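Local structure of aldo-keto reductase AKR2E4 (Bombyx mori, 3WCZ) at residues A[184-189]-A[288-293]; A[40-45]-A[69-74]; A[91-96]-A[122-127]; A[173-178]-A[199-204]. The protein catalyses the NADP-dependent reduction of 3-dehydroecdysone and, with lower activity, of phenylglyoxal and isatin, and may help to regulate molting. All blocks are in the same frame, centred on the assembly; numbering follows the deposited sequence.

Contact 1: residues A[184-189]-A[288-293]. With EDO (1,2-ethanediol), chain F; EDO (1,2-ethanediol), chain E.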
loop_
_atom_site.group_PDB
_atom_site.type_symbol
_atom_site.label_atom_id
_atom_site.label_comp_id
_atom_site.label_asym_id
_atom_site.label_seq_id
_atom_site.Cartn_x
_atom_site.Cartn_y
_atom_site.Cartn_z
ATOM N N ASN A 184 6.776 -8.990 2.906
ATOM C CA ASN A 184 8.181 -8.706 3.173
ATOM C C ASN A 184 8.829 -10.057 3.527
ATOM O O ASN A 184 8.147 -11.083 3.536
ATOM C CB ASN A 184 8.321 -7.649 4.282
ATOM C CG ASN A 184 7.552 -8.020 5.525
ATOM O OD1 ASN A 184 7.688 -9.147 6.029
ATOM N ND2 ASN A 184 6.698 -7.117 5.996
ATOM N N PRO A 185 10.157 -10.083 3.785
ATOM C CA PRO A 185 10.784 -11.411 3.846
ATOM C C PRO A 185 10.344 -12.284 5.002
ATOM O O PRO A 185 10.410 -13.515 4.905
ATOM C CB PRO A 185 12.293 -11.088 3.968
ATOM C CG PRO A 185 12.432 -9.755 3.251
ATOM C CD PRO A 185 11.147 -9.002 3.622
ATOM N N THR A 186 9.916 -11.666 6.085
ATOM C CA THR A 186 9.463 -12.433 7.248
ATOM C C THR A 186 7.943 -12.659 7.295
ATOM O O THR A 186 7.440 -13.336 8.211
ATOM C CB THR A 186 9.984 -11.819 8.565
ATOM O OG1 THR A 186 9.933 -10.389 8.519
ATOM C CG2 THR A 186 11.419 -12.213 8.766
ATOM N N ASN A 187 7.238 -12.141 6.294
ATOM C CA ASN A 187 5.774 -12.312 6.198
ATOM C C ASN A 187 5.435 -12.326 4.712
ATOM O O ASN A 187 4.981 -11.323 4.139
ATOM C CB ASN A 187 5.025 -11.209 6.935
ATOM C CG ASN A 187 3.544 -11.524 7.136
ATOM O OD1 ASN A 187 3.202 -12.343 7.976
ATOM N ND2 ASN A 187 2.666 -10.866 6.384
ATOM N N THR A 188 5.693 -13.451 4.069
ATOM C CA THR A 188 5.730 -13.496 2.620
ATOM C C THR A 188 4.358 -13.717 1.952
ATOM O O THR A 188 4.199 -13.486 0.746
ATOM C CB THR A 188 6.694 -14.570 2.137
ATOM O OG1 THR A 188 6.285 -15.827 2.675
ATOM C CG2 THR A 188 8.114 -14.278 2.559
ATOM N N GLN A 189 3.386 -14.184 2.735
ATOM C CA GLN A 189 2.003 -14.389 2.283
ATOM C C GLN A 189 1.916 -15.072 0.927
ATOM O O GLN A 189 1.146 -14.649 0.039
ATOM C CB GLN A 189 1.191 -13.077 2.271
ATOM C CG GLN A 189 1.245 -12.336 3.598
ATOM C CD GLN A 189 -0.055 -11.692 3.988
ATOM O OE1 GLN A 189 -1.117 -12.338 3.980
ATOM N NE2 GLN A 189 0.006 -10.454 4.386
ATOM N N PHE A 288 13.130 -16.762 4.360
ATOM C CA PHE A 288 13.103 -16.004 5.600
ATOM C C PHE A 288 11.695 -15.979 6.258
ATOM O O PHE A 288 11.542 -15.512 7.386
ATOM C CB PHE A 288 13.541 -14.567 5.348
ATOM C CG PHE A 288 15.010 -14.400 5.101
ATOM C CD1 PHE A 288 15.935 -14.742 6.078
ATOM C CD2 PHE A 288 15.458 -13.862 3.891
ATOM C CE1 PHE A 288 17.308 -14.555 5.851
ATOM C CE2 PHE A 288 16.832 -13.676 3.657
ATOM C CZ PHE A 288 17.747 -14.023 4.636
ATOM N N ASN A 289 10.668 -16.462 5.558
ATOM C CA ASN A 289 9.316 -16.300 6.083
ATOM C C ASN A 289 9.153 -16.878 7.478
ATOM O O ASN A 289 9.531 -18.031 7.730
ATOM C CB ASN A 289 8.307 -16.978 5.167
ATOM C CG ASN A 289 6.893 -16.718 5.614
ATOM O OD1 ASN A 289 6.557 -15.604 5.984
ATOM N ND2 ASN A 289 6.073 -17.763 5.635
ATOM N N LYS A 290 8.484 -16.109 8.339
ATOM C CA LYS A 290 8.113 -16.536 9.683
ATOM C C LYS A 290 6.627 -16.294 9.932
ATOM O O LYS A 290 6.151 -16.511 11.046
ATOM C CB LYS A 290 8.898 -15.719 10.714
ATOM C CG LYS A 290 10.379 -15.945 10.707
ATOM C CD LYS A 290 10.682 -17.307 11.213
ATOM C CE LYS A 290 12.184 -17.466 11.477
ATOM N NZ LYS A 290 12.488 -18.819 12.021
ATOM N N ASN A 291 5.902 -15.805 8.929
ATOM C CA ASN A 291 4.517 -15.333 9.131
ATOM C C ASN A 291 4.453 -14.417 10.341
ATOM O O ASN A 291 3.516 -14.473 11.157
ATOM C CB ASN A 291 3.550 -16.500 9.284
ATOM C CG ASN A 291 3.662 -17.482 8.130
ATOM O OD1 ASN A 291 3.528 -17.129 6.960
ATOM N ND2 ASN A 291 3.945 -18.731 8.454
ATOM N N HIS A 292 5.423 -13.527 10.443
ATOM C CA HIS A 292 5.527 -12.614 11.560
ATOM C C HIS A 292 5.244 -11.226 11.021
ATOM O O HIS A 292 6.041 -10.674 10.261
ATOM C CB HIS A 292 6.934 -12.709 12.153
ATOM C CG HIS A 292 7.170 -11.863 13.368
ATOM N ND1 HIS A 292 8.157 -12.169 14.285
ATOM C CD2 HIS A 292 6.571 -10.739 13.830
ATOM C CE1 HIS A 292 8.151 -11.276 15.252
ATOM N NE2 HIS A 292 7.197 -10.397 15.007
ATOM N N ARG A 293 4.118 -10.661 11.436
ATOM C CA ARG A 293 3.653 -9.391 10.910
ATOM C C ARG A 293 4.295 -8.211 11.592
ATOM O O ARG A 293 4.368 -8.146 12.823
ATOM C CB ARG A 293 2.135 -9.287 11.011
ATOM C CG ARG A 293 1.386 -10.345 10.249
ATOM C CD ARG A 293 -0.095 -10.354 10.649
ATOM N NE ARG A 293 -0.849 -11.408 9.995
ATOM C CZ ARG A 293 -1.357 -11.322 8.775
ATOM N NH1 ARG A 293 -1.210 -10.235 8.043
ATOM N NH2 ARG A 293 -2.010 -12.363 8.285
HETATM C C1 EDO F . -4.099 -10.953 5.015
HETATM O O1 EDO F . -2.855 -11.302 5.646
HETATM C C2 EDO F . -4.940 -10.149 5.960
HETATM O O2 EDO F . -4.203 -9.035 6.486
HETATM C C1 EDO E . 3.107 -20.392 5.089
HETATM O O1 EDO E . 4.289 -20.585 5.908
HETATM C C2 EDO E . 3.336 -20.793 3.635
HETATM O O2 EDO E . 4.343 -19.957 3.029
HETATM O O HOH W 1 7.621 -9.157 8.725
HETATM O O HOH W 2 -1.643 -8.043 5.725
HETATM O O HOH W 3 3.131 -14.702 5.559
#
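T186 and N289 join two loops of the aldo-keto reductase TIM barrel, each by one oxygen that takes two N-H groups, and N289 also forms an Asx turn. T186 O accepts a hydrogen bond from the backbone N of H292 at 3.0 Å, almost straight (177° at the hydrogen), and the backbone N of K290 arrives from the opposite face of the carbonyl plane. N289 OD1 repeats the scheme: T188 N donates to it at 3.0 Å, while N291 N approaches from the other face and makes the Asx turn. N289 CG stands anti to its backbone N (chi1 -175°), on the side of T188, and ND2 donating to N291 OD1 at 2.9 Å helps to fix the amide's rotation. Nearby P185 CB rests on F288 CB at 3.9 Å. In the next shell T188 OG1 is bonded to E190, N187 ND2 lies over one face of the R293 guanidinium while bonded to E182 O, and a water links N184 OD1, T186 OG1 and H292 O. Outermost, R293 NH1 and NH2 both donate to O1 of an ethanediol, probably a crystallisation additive, and this O1 donates to Q189 OE1 at 2.6 Å.

Contact 2: residues A[40-45]-A[69-74]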
loop_
_atom_site.group_PDB
_atom_site.type_symbol
_atom_site.label_atom_id
_atom_site.label_comp_id
_atom_site.label_asym_id
_atom_site.label_seq_id
_atom_site.Cartn_x
_atom_site.Cartn_y
_atom_site.Cartn_z
ATOM N N ALA A 40 8.070 14.861 1.277
ATOM C CA ALA A 40 8.350 13.542 0.705
ATOM C C ALA A 40 7.544 13.310 -0.571
ATOM O O ALA A 40 8.054 12.777 -1.545
ATOM C CB ALA A 40 8.027 12.470 1.705
ATOM N N VAL A 41 6.266 13.678 -0.545
ATOM C CA VAL A 41 5.424 13.554 -1.739
ATOM C C VAL A 41 5.996 14.361 -2.893
ATOM O O VAL A 41 6.095 13.872 -4.034
ATOM C CB VAL A 41 3.971 13.954 -1.428
ATOM C CG1 VAL A 41 3.150 14.161 -2.705
ATOM C CG2 VAL A 41 3.341 12.879 -0.568
ATOM N N TYR A 42 6.387 15.595 -2.608
ATOM C CA TYR A 42 7.011 16.423 -3.632
ATOM C C TYR A 42 8.293 15.804 -4.188
ATOM O O TYR A 42 8.472 15.683 -5.389
ATOM C CB TYR A 42 7.284 17.825 -3.090
ATOM C CG TYR A 42 7.742 18.772 -4.165
ATOM C CD1 TYR A 42 6.822 19.518 -4.882
ATOM C CD2 TYR A 42 9.090 18.870 -4.508
ATOM C CE1 TYR A 42 7.219 20.365 -5.900
ATOM C CE2 TYR A 42 9.498 19.714 -5.518
ATOM C CZ TYR A 42 8.555 20.470 -6.196
ATOM O OH TYR A 42 8.939 21.325 -7.209
ATOM N N TRP A 43 9.191 15.400 -3.293
ATOM C CA TRP A 43 10.432 14.792 -3.718
ATOM C C TRP A 43 10.204 13.512 -4.545
ATOM O O TRP A 43 10.920 13.224 -5.506
ATOM C CB TRP A 43 11.288 14.453 -2.507
ATOM C CG TRP A 43 12.098 15.578 -1.973
ATOM C CD1 TRP A 43 12.521 16.681 -2.656
ATOM C CD2 TRP A 43 12.636 15.680 -0.645
ATOM N NE1 TRP A 43 13.309 17.466 -1.835
ATOM C CE2 TRP A 43 13.387 16.881 -0.599
ATOM C CE3 TRP A 43 12.548 14.892 0.504
ATOM C CZ2 TRP A 43 14.039 17.308 0.557
ATOM C CZ3 TRP A 43 13.213 15.316 1.655
ATOM C CH2 TRP A 43 13.942 16.512 1.667
ATOM N N ALA A 44 9.223 12.711 -4.126
ATOM C CA ALA A 44 8.918 11.472 -4.834
ATOM C C ALA A 44 8.487 11.780 -6.253
ATOM O O ALA A 44 8.990 11.199 -7.206
ATOM C CB ALA A 44 7.857 10.678 -4.100
ATOM N N ILE A 45 7.548 12.703 -6.410
ATOM C CA ILE A 45 7.117 13.062 -7.754
ATOM C C ILE A 45 8.279 13.612 -8.583
ATOM O O ILE A 45 8.430 13.264 -9.744
ATOM C CB ILE A 45 5.934 14.048 -7.690
ATOM C CG1 ILE A 45 4.721 13.365 -7.029
ATOM C CG2 ILE A 45 5.581 14.578 -9.079
ATOM C CD1 ILE A 45 3.584 14.306 -6.673
ATOM N N ALA A 69 -0.225 19.398 -4.797
ATOM C CA ALA A 69 -0.548 20.712 -5.344
ATOM C C ALA A 69 0.721 21.456 -5.740
ATOM O O ALA A 69 0.770 22.125 -6.775
ATOM C CB ALA A 69 -1.358 21.522 -4.348
ATOM N N GLU A 70 1.759 21.336 -4.919
ATOM C CA GLU A 70 3.036 21.986 -5.235
ATOM C C GLU A 70 3.695 21.369 -6.472
ATOM O O GLU A 70 4.230 22.078 -7.325
ATOM C CB GLU A 70 3.994 21.923 -4.038
ATOM C CG GLU A 70 3.591 22.847 -2.914
ATOM C CD GLU A 70 4.341 22.618 -1.608
ATOM O OE1 GLU A 70 5.007 21.575 -1.448
ATOM O OE2 GLU A 70 4.204 23.490 -0.711
ATOM N N ALA A 71 3.617 20.046 -6.608
ATOM C CA ALA A 71 4.185 19.387 -7.770
ATOM C C ALA A 71 3.464 19.823 -9.051
ATOM O O ALA A 71 4.086 20.018 -10.093
ATOM C CB ALA A 71 4.121 17.875 -7.603
ATOM N N ILE A 72 2.138 19.924 -8.994
ATOM C CA ILE A 72 1.359 20.364 -10.134
ATOM C C ILE A 72 1.644 21.841 -10.450
ATOM O O ILE A 72 1.889 22.182 -11.617
ATOM C CB ILE A 72 -0.136 20.095 -9.899
ATOM C CG1 ILE A 72 -0.415 18.592 -9.941
ATOM C CG2 ILE A 72 -1.023 20.805 -10.933
ATOM C CD1 ILE A 72 -1.861 18.220 -9.512
ATOM N N ALA A 73 1.677 22.679 -9.432
ATOM C CA ALA A 73 1.883 24.113 -9.639
ATOM C C ALA A 73 3.272 24.424 -10.162
ATOM O O ALA A 73 3.459 25.410 -10.880
ATOM C CB ALA A 73 1.605 24.895 -8.360
ATOM N N ASN A 74 4.249 23.587 -9.823
ATOM C CA ASN A 74 5.615 23.811 -10.272
ATOM C C ASN A 74 5.884 23.122 -11.591
ATOM O O ASN A 74 7.010 23.192 -12.099
ATOM C CB ASN A 74 6.638 23.349 -9.240
ATOM C CG ASN A 74 6.743 24.281 -8.056
ATOM O OD1 ASN A 74 6.152 25.366 -8.031
ATOM N ND2 ASN A 74 7.510 23.868 -7.061
#
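E70 is the first residue of 69-74 to meet Y42, and it does so with its backbone and the root of its side chain. E70 CB lies 3.8 Å from Y42 CD1, and the E70 carbonyl carbon sits in the plane of the tyrosine ring at its edge, 3.7 Å from Y42 CE1. The two side chains cross at about a right angle, the carboxylate turned steeply against the ring; it forms a salt bridge with R38, one turn before Y42 on the same helix. A71 follows. Its backbone N is also at the ring edge, 3.7 Å from Y42 CD1, and its methyl faces I45, with A71 CB 3.7 Å from I45 CD1 and a little farther from I45 CG2. The small alanine lies where the two helices are nearest in the backbone, Y42 CA to A71 CA being 5.8 Å. These are helices 35-46 and 61-73 of the barrel's outer layer, separated in sequence by the inner strand 51-53; the segments here run at 40° to each other with their axes 9.3 Å apart. Helix 263-270 touches A40, W43 and A44, while I45 also packs on V77 and L82. N74, just past the end of helix 61-73, donates from ND2 to Y42 OH at 2.9 Å. The bond is straight, and the phenol oxygen lies in the N74 amide plane, which stands at 82° to the ring. Y42 CB points toward helix 61-73, and Y42 CG is anti to its backbone N (chi1 -172°).

Contact 3: residues A[91-96]-A[122-127]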
loop_
_atom_site.group_PDB
_atom_site.type_symbol
_atom_site.label_atom_id
_atom_site.label_comp_id
_atom_site.label_asym_id
_atom_site.label_seq_id
_atom_site.Cartn_x
_atom_site.Cartn_y
_atom_site.Cartn_z
ATOM N N ASP A 91 -14.525 2.949 10.794
ATOM C CA ASP A 91 -15.763 3.509 11.366
ATOM C C ASP A 91 -16.708 4.072 10.313
ATOM O O ASP A 91 -17.700 4.721 10.636
ATOM C CB ASP A 91 -15.468 4.566 12.444
ATOM C CG ASP A 91 -14.751 5.792 11.916
ATOM O OD1 ASP A 91 -14.160 5.766 10.822
ATOM O OD2 ASP A 91 -14.749 6.817 12.648
ATOM N N LYS A 92 -16.416 3.812 9.045
ATOM C CA LYS A 92 -17.215 4.313 7.941
ATOM C C LYS A 92 -17.698 3.187 7.034
ATOM O O LYS A 92 -17.779 3.348 5.802
ATOM C CB LYS A 92 -16.448 5.342 7.095
ATOM C CG LYS A 92 -15.938 6.568 7.873
ATOM C CD LYS A 92 -17.035 7.406 8.493
ATOM C CE LYS A 92 -16.423 8.595 9.229
ATOM N NZ LYS A 92 -17.435 9.478 9.784
ATOM N N HIS A 93 -18.055 2.050 7.626
ATOM C CA HIS A 93 -18.391 0.875 6.839
ATOM C C HIS A 93 -19.850 0.749 6.404
ATOM O O HIS A 93 -20.168 -0.079 5.552
ATOM C CB HIS A 93 -17.924 -0.395 7.546
ATOM C CG HIS A 93 -16.480 -0.712 7.309
ATOM N ND1 HIS A 93 -16.026 -2.005 7.240
ATOM C CD2 HIS A 93 -15.405 0.079 7.081
ATOM C CE1 HIS A 93 -14.720 -2.002 7.005
ATOM N NE2 HIS A 93 -14.317 -0.747 6.923
ATOM N N ALA A 94 -20.770 1.505 7.002
ATOM C CA ALA A 94 -22.145 1.402 6.515
ATOM C C ALA A 94 -22.200 1.890 5.080
ATOM O O ALA A 94 -21.479 2.803 4.707
ATOM C CB ALA A 94 -23.081 2.194 7.408
ATOM N N ARG A 95 -23.088 1.319 4.276
ATOM C CA ARG A 95 -23.122 1.660 2.862
ATOM C C ARG A 95 -23.127 3.173 2.632
ATOM O O ARG A 95 -22.359 3.695 1.834
ATOM C CB ARG A 95 -24.319 0.986 2.164
ATOM C CG ARG A 95 -24.503 1.386 0.693
ATOM C CD ARG A 95 -25.540 2.486 0.488
ATOM N NE ARG A 95 -26.809 2.189 1.159
ATOM C CZ ARG A 95 -27.768 1.422 0.650
ATOM N NH1 ARG A 95 -27.628 0.867 -0.551
ATOM N NH2 ARG A 95 -28.874 1.214 1.351
ATOM N N ASP A 96 -24.019 3.862 3.330
ATOM C CA ASP A 96 -24.240 5.295 3.134
ATOM C C ASP A 96 -23.114 6.177 3.621
ATOM O O ASP A 96 -23.112 7.354 3.325
ATOM C CB ASP A 96 -25.529 5.708 3.835
ATOM C CG ASP A 96 -26.728 4.949 3.325
ATOM O OD1 ASP A 96 -26.756 3.722 3.521
ATOM O OD2 ASP A 96 -27.635 5.605 2.757
ATOM N N PRO A 122 -11.277 -5.289 6.761
ATOM C CA PRO A 122 -12.631 -5.866 6.650
ATOM C C PRO A 122 -13.439 -5.704 7.939
ATOM O O PRO A 122 -14.619 -6.028 7.933
ATOM C CB PRO A 122 -12.370 -7.350 6.338
ATOM C CG PRO A 122 -10.993 -7.633 6.906
ATOM C CD PRO A 122 -10.227 -6.322 6.747
ATOM N N ILE A 123 -12.812 -5.252 9.005
ATOM C CA ILE A 123 -13.432 -5.018 10.298
ATOM C C ILE A 123 -14.154 -3.687 10.279
ATOM O O ILE A 123 -13.680 -2.707 9.715
ATOM C CB ILE A 123 -12.344 -4.974 11.406
ATOM C CG1 ILE A 123 -11.568 -6.296 11.439
ATOM C CG2 ILE A 123 -12.934 -4.680 12.747
ATOM C CD1 ILE A 123 -10.238 -6.179 12.184
ATOM N N ALA A 124 -15.311 -3.654 10.945
ATOM C CA ALA A 124 -16.081 -2.421 11.152
ATOM C C ALA A 124 -16.032 -2.088 12.638
ATOM O O ALA A 124 -16.182 -2.976 13.482
ATOM C CB ALA A 124 -17.500 -2.590 10.704
ATOM N N THR A 125 -15.824 -0.817 12.958
ATOM C CA THR A 125 -15.835 -0.364 14.343
ATOM C C THR A 125 -16.710 0.868 14.469
ATOM O O THR A 125 -17.107 1.502 13.486
ATOM C CB THR A 125 -14.431 -0.047 14.876
ATOM O OG1 THR A 125 -13.892 1.066 14.159
ATOM C CG2 THR A 125 -13.528 -1.250 14.720
ATOM N N LYS A 126 -17.078 1.163 15.710
ATOM C CA LYS A 126 -17.657 2.442 16.033
ATOM C C LYS A 126 -16.501 3.440 16.185
ATOM O O LYS A 126 -15.328 3.060 16.198
ATOM C CB LYS A 126 -18.488 2.329 17.321
ATOM C CG LYS A 126 -19.559 1.227 17.307
ATOM C CD LYS A 126 -20.662 1.511 16.341
ATOM C CE LYS A 126 -21.888 0.607 16.581
ATOM N NZ LYS A 126 -22.698 0.965 17.805
ATOM N N PRO A 127 -16.825 4.728 16.232
ATOM C CA PRO A 127 -15.736 5.701 16.182
ATOM C C PRO A 127 -14.769 5.592 17.364
ATOM O O PRO A 127 -13.637 6.096 17.276
ATOM C CB PRO A 127 -16.474 7.040 16.190
ATOM C CG PRO A 127 -17.806 6.745 15.616
ATOM C CD PRO A 127 -18.144 5.350 16.080
HETATM O O HOH W 4 -18.143 1.111 10.318
HETATM O O HOH W 5 -16.964 -4.575 7.515
#
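In the loops at the C-terminal end of the barrel strands, D91 and H93 pack against T125 and the P122-A124 backbone, on the side where the cofactor-binding residue N159 lies. D91 touches first with its backbone: D91 CA forms a CA-H...O contact with T125 O at 3.2 Å (158° at the hydrogen). Its side chain meets P127. D91 CG stands between the backbone N and the carbonyl carbon (chi1 64°). The side chain crosses the proline at about a right angle, D91 OD2 lying 3.8 Å from P127 CA. The loop 91-96 follows strand 83-88, whereas 122-127 follows strand 114-119 and belongs to the long connection that probably corresponds to loop A of aldo-keto reductases; a short antiparallel hairpin, 124-125 with 131-132, is part of it, with backbone bonds between A124 and D132. H93 lies deeper. A124 CA sits over one face of the imidazole, A124 CB is 3.8 Å from H93 ND1, and the P122 carbonyl carbon stands at the ring edge. The I123 carbonyl comes obliquely to the ring, its O 3.0 Å from H93 CE1. Both ring nitrogens are farther from that oxygen, at angles too poor for bonding. Instead a water in the ring plane pairs with H93 ND1 at 2.7 Å and donates to P122 O at 2.8 Å, tying the imidazole to the loop. H93 O accepts from T139 OG1 of helix 136-148, and P122 leans on Y136 of that helix and on F160.

Contact 4: residues A[173-178]-A[199-204]. With EDO (1,2-ethanediol), chain C.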
loop_
_atom_site.group_PDB
_atom_site.type_symbol
_atom_site.label_atom_id
_atom_site.label_comp_id
_atom_site.label_asym_id
_atom_site.label_seq_id
_atom_site.Cartn_x
_atom_site.Cartn_y
_atom_site.Cartn_z
ATOM N N TYR A 173 -20.594 -7.588 -7.947
ATOM C CA TYR A 173 -20.585 -7.552 -9.410
ATOM C C TYR A 173 -19.273 -7.064 -9.949
ATOM O O TYR A 173 -18.927 -7.350 -11.092
ATOM C CB TYR A 173 -21.691 -6.683 -9.991
ATOM C CG TYR A 173 -21.376 -5.207 -10.045
ATOM C CD1 TYR A 173 -20.497 -4.675 -10.992
ATOM C CD2 TYR A 173 -21.961 -4.343 -9.133
ATOM C CE1 TYR A 173 -20.218 -3.314 -11.024
ATOM C CE2 TYR A 173 -21.693 -2.991 -9.159
ATOM C CZ TYR A 173 -20.827 -2.480 -10.105
ATOM O OH TYR A 173 -20.589 -1.125 -10.093
ATOM N N ILE A 174 -18.518 -6.359 -9.132
ATOM C CA ILE A 174 -17.160 -6.048 -9.530
ATOM C C ILE A 174 -16.161 -6.443 -8.465
ATOM O O ILE A 174 -16.306 -6.027 -7.319
ATOM C CB ILE A 174 -17.067 -4.611 -9.822
ATOM C CG1 ILE A 174 -15.627 -4.243 -10.163
ATOM C CG2 ILE A 174 -17.484 -3.814 -8.703
ATOM C CD1 ILE A 174 -15.528 -2.913 -10.860
ATOM N N ARG A 175 -15.156 -7.238 -8.812
ATOM C CA ARG A 175 -14.179 -7.645 -7.812
ATOM C C ARG A 175 -13.142 -6.528 -7.646
ATOM O O ARG A 175 -13.019 -5.620 -8.477
ATOM C CB ARG A 175 -13.526 -8.997 -8.124
ATOM C CG ARG A 175 -12.511 -8.940 -9.188
ATOM C CD ARG A 175 -12.074 -10.325 -9.662
ATOM N NE ARG A 175 -13.216 -11.093 -10.182
ATOM C CZ ARG A 175 -13.171 -12.363 -10.563
ATOM N NH1 ARG A 175 -12.055 -13.068 -10.491
ATOM N NH2 ARG A 175 -14.277 -12.932 -11.006
ATOM N N PRO A 176 -12.477 -6.540 -6.501
ATOM C CA PRO A 176 -11.468 -5.529 -6.252
ATOM C C PRO A 176 -10.375 -5.580 -7.307
ATOM O O PRO A 176 -10.039 -6.669 -7.805
ATOM C CB PRO A 176 -10.944 -5.897 -4.860
ATOM C CG PRO A 176 -11.398 -7.243 -4.602
ATOM C CD PRO A 176 -12.612 -7.480 -5.383
ATOM N N VAL A 177 -9.824 -4.428 -7.669
ATOM C CA VAL A 177 -8.640 -4.408 -8.544
ATOM C C VAL A 177 -7.382 -4.840 -7.801
ATOM O O VAL A 177 -6.467 -5.377 -8.414
ATOM C CB VAL A 177 -8.358 -3.023 -9.169
ATOM C CG1 VAL A 177 -9.461 -2.623 -10.135
ATOM C CG2 VAL A 177 -8.159 -1.937 -8.104
ATOM N N ILE A 178 -7.389 -4.638 -6.480
ATOM C CA ILE A 178 -6.220 -4.769 -5.624
ATOM C C ILE A 178 -6.625 -5.255 -4.251
ATOM O O ILE A 178 -7.681 -4.893 -3.756
ATOM C CB ILE A 178 -5.502 -3.403 -5.506
ATOM C CG1 ILE A 178 -4.566 -3.258 -6.718
ATOM C CG2 ILE A 178 -4.703 -3.251 -4.161
ATOM C CD1 ILE A 178 -4.103 -1.884 -7.004
ATOM N N LEU A 199 -7.130 -14.849 -9.282
ATOM C CA LEU A 199 -8.438 -14.232 -9.499
ATOM C C LEU A 199 -8.353 -12.882 -10.254
ATOM O O LEU A 199 -9.345 -12.173 -10.358
ATOM C CB LEU A 199 -9.106 -14.016 -8.145
ATOM C CG LEU A 199 -9.547 -15.304 -7.453
ATOM C CD1 LEU A 199 -9.879 -15.060 -6.002
ATOM C CD2 LEU A 199 -10.744 -15.871 -8.164
ATOM N N GLY A 200 -7.172 -12.531 -10.738
ATOM C CA GLY A 200 -6.957 -11.261 -11.408
ATOM C C GLY A 200 -6.965 -10.043 -10.501
ATOM O O GLY A 200 -7.224 -8.928 -10.959
ATOM N N ILE A 201 -6.670 -10.265 -9.227
ATOM C CA ILE A 201 -6.590 -9.205 -8.246
ATOM C C ILE A 201 -5.109 -8.961 -7.949
ATOM O O ILE A 201 -4.422 -9.849 -7.438
ATOM C CB ILE A 201 -7.355 -9.612 -6.975
ATOM C CG1 ILE A 201 -8.834 -9.872 -7.273
ATOM C CG2 ILE A 201 -7.189 -8.551 -5.873
ATOM C CD1 ILE A 201 -9.580 -10.512 -6.114
ATOM N N ALA A 202 -4.627 -7.778 -8.304
ATOM C CA ALA A 202 -3.234 -7.434 -8.055
ATOM C C ALA A 202 -3.012 -7.166 -6.567
ATOM O O ALA A 202 -3.948 -6.861 -5.820
ATOM C CB ALA A 202 -2.810 -6.228 -8.892
ATOM N N VAL A 203 -1.762 -7.285 -6.133
ATOM C CA VAL A 203 -1.404 -7.103 -4.738
ATOM C C VAL A 203 -0.463 -5.927 -4.563
ATOM O O VAL A 203 0.584 -5.868 -5.209
ATOM C CB VAL A 203 -0.797 -8.381 -4.174
ATOM C CG1 VAL A 203 -0.273 -8.136 -2.764
ATOM C CG2 VAL A 203 -1.846 -9.492 -4.237
ATOM N N MET A 204 -0.837 -5.015 -3.664
ATOM C CA MET A 204 0.072 -3.988 -3.169
ATOM C C MET A 204 0.677 -4.522 -1.878
ATOM O O MET A 204 -0.043 -5.065 -1.043
ATOM C CB MET A 204 -0.647 -2.654 -2.918
ATOM C CG MET A 204 -1.085 -1.939 -4.180
ATOM S SD MET A 204 -2.020 -0.408 -3.867
ATOM C CE MET A 204 -0.692 0.689 -3.333
HETATM C C1 EDO C . -16.579 -9.790 -11.426
HETATM O O1 EDO C . -15.963 -10.467 -10.314
HETATM C C2 EDO C . -15.503 -9.101 -12.272
HETATM O O2 EDO C . -15.036 -7.932 -11.567
HETATM O O HOH W 6 -6.656 -6.097 -11.125
#
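R175 reaches L199 with the far end of its side chain, next to the point where a strand of the TIM barrel begins. Its CB and CG lie against a bound 1,2-ethanediol, R175 CG being 3.6 Å from the diol O2. R175 CD comes within 3.4 Å of L199 O and touches I201 CG1. There the chain bends (chi3 59°), which places NE; R175 NE donates to the diol O1 at 2.8 Å, and NH2 donates to the same oxygen, which lies in the guanidinium plane at its edge. The tip, R175 NH1, gives a hydrogen bond to L199 O at 2.9 Å, tilted 24° from the carbonyl plane. L199 follows helix 190-198, which G200 ends as the C-prime residue of a Schellman motif. Beyond the arginine, A202 N donates to V177 O at 3.0 Å beside the parallel bridge of I178 with A202, and a water joins V177 O to G200 O. P176 CG packs on I201 CD1, and I178 CG2 on M204 CG at 3.8 Å. A cationic group on a carbonyl just past the carboxyl end of a helix would probably be favoured by the helix dipole, in addition to the hydrogen bond itself.

In the fold
Contacts 1, 3 and 4 lie near the bound NADP, at second-shell distance: the side chains of P185, P122 and M204 come about 9, 9 and 7 Å from it. Contacts 1 and 3 also share a neighbour in the cofactor-binding N159, whose side chain is about 6 Å from that of R293 and about 4 Å from that of P122. Contact 4 pairs two adjacent barrel strands and alternates along the chain with contact 1, nearest atoms about 7 Å apart. Contact 2 belongs to the helical outer layer, on the opposite side of the chain's centre from contact 1, with centres 33 Å apart; its Y42 and I45 side chains are about 8 and 10 Å from those of the NADP-binding K263 and T23.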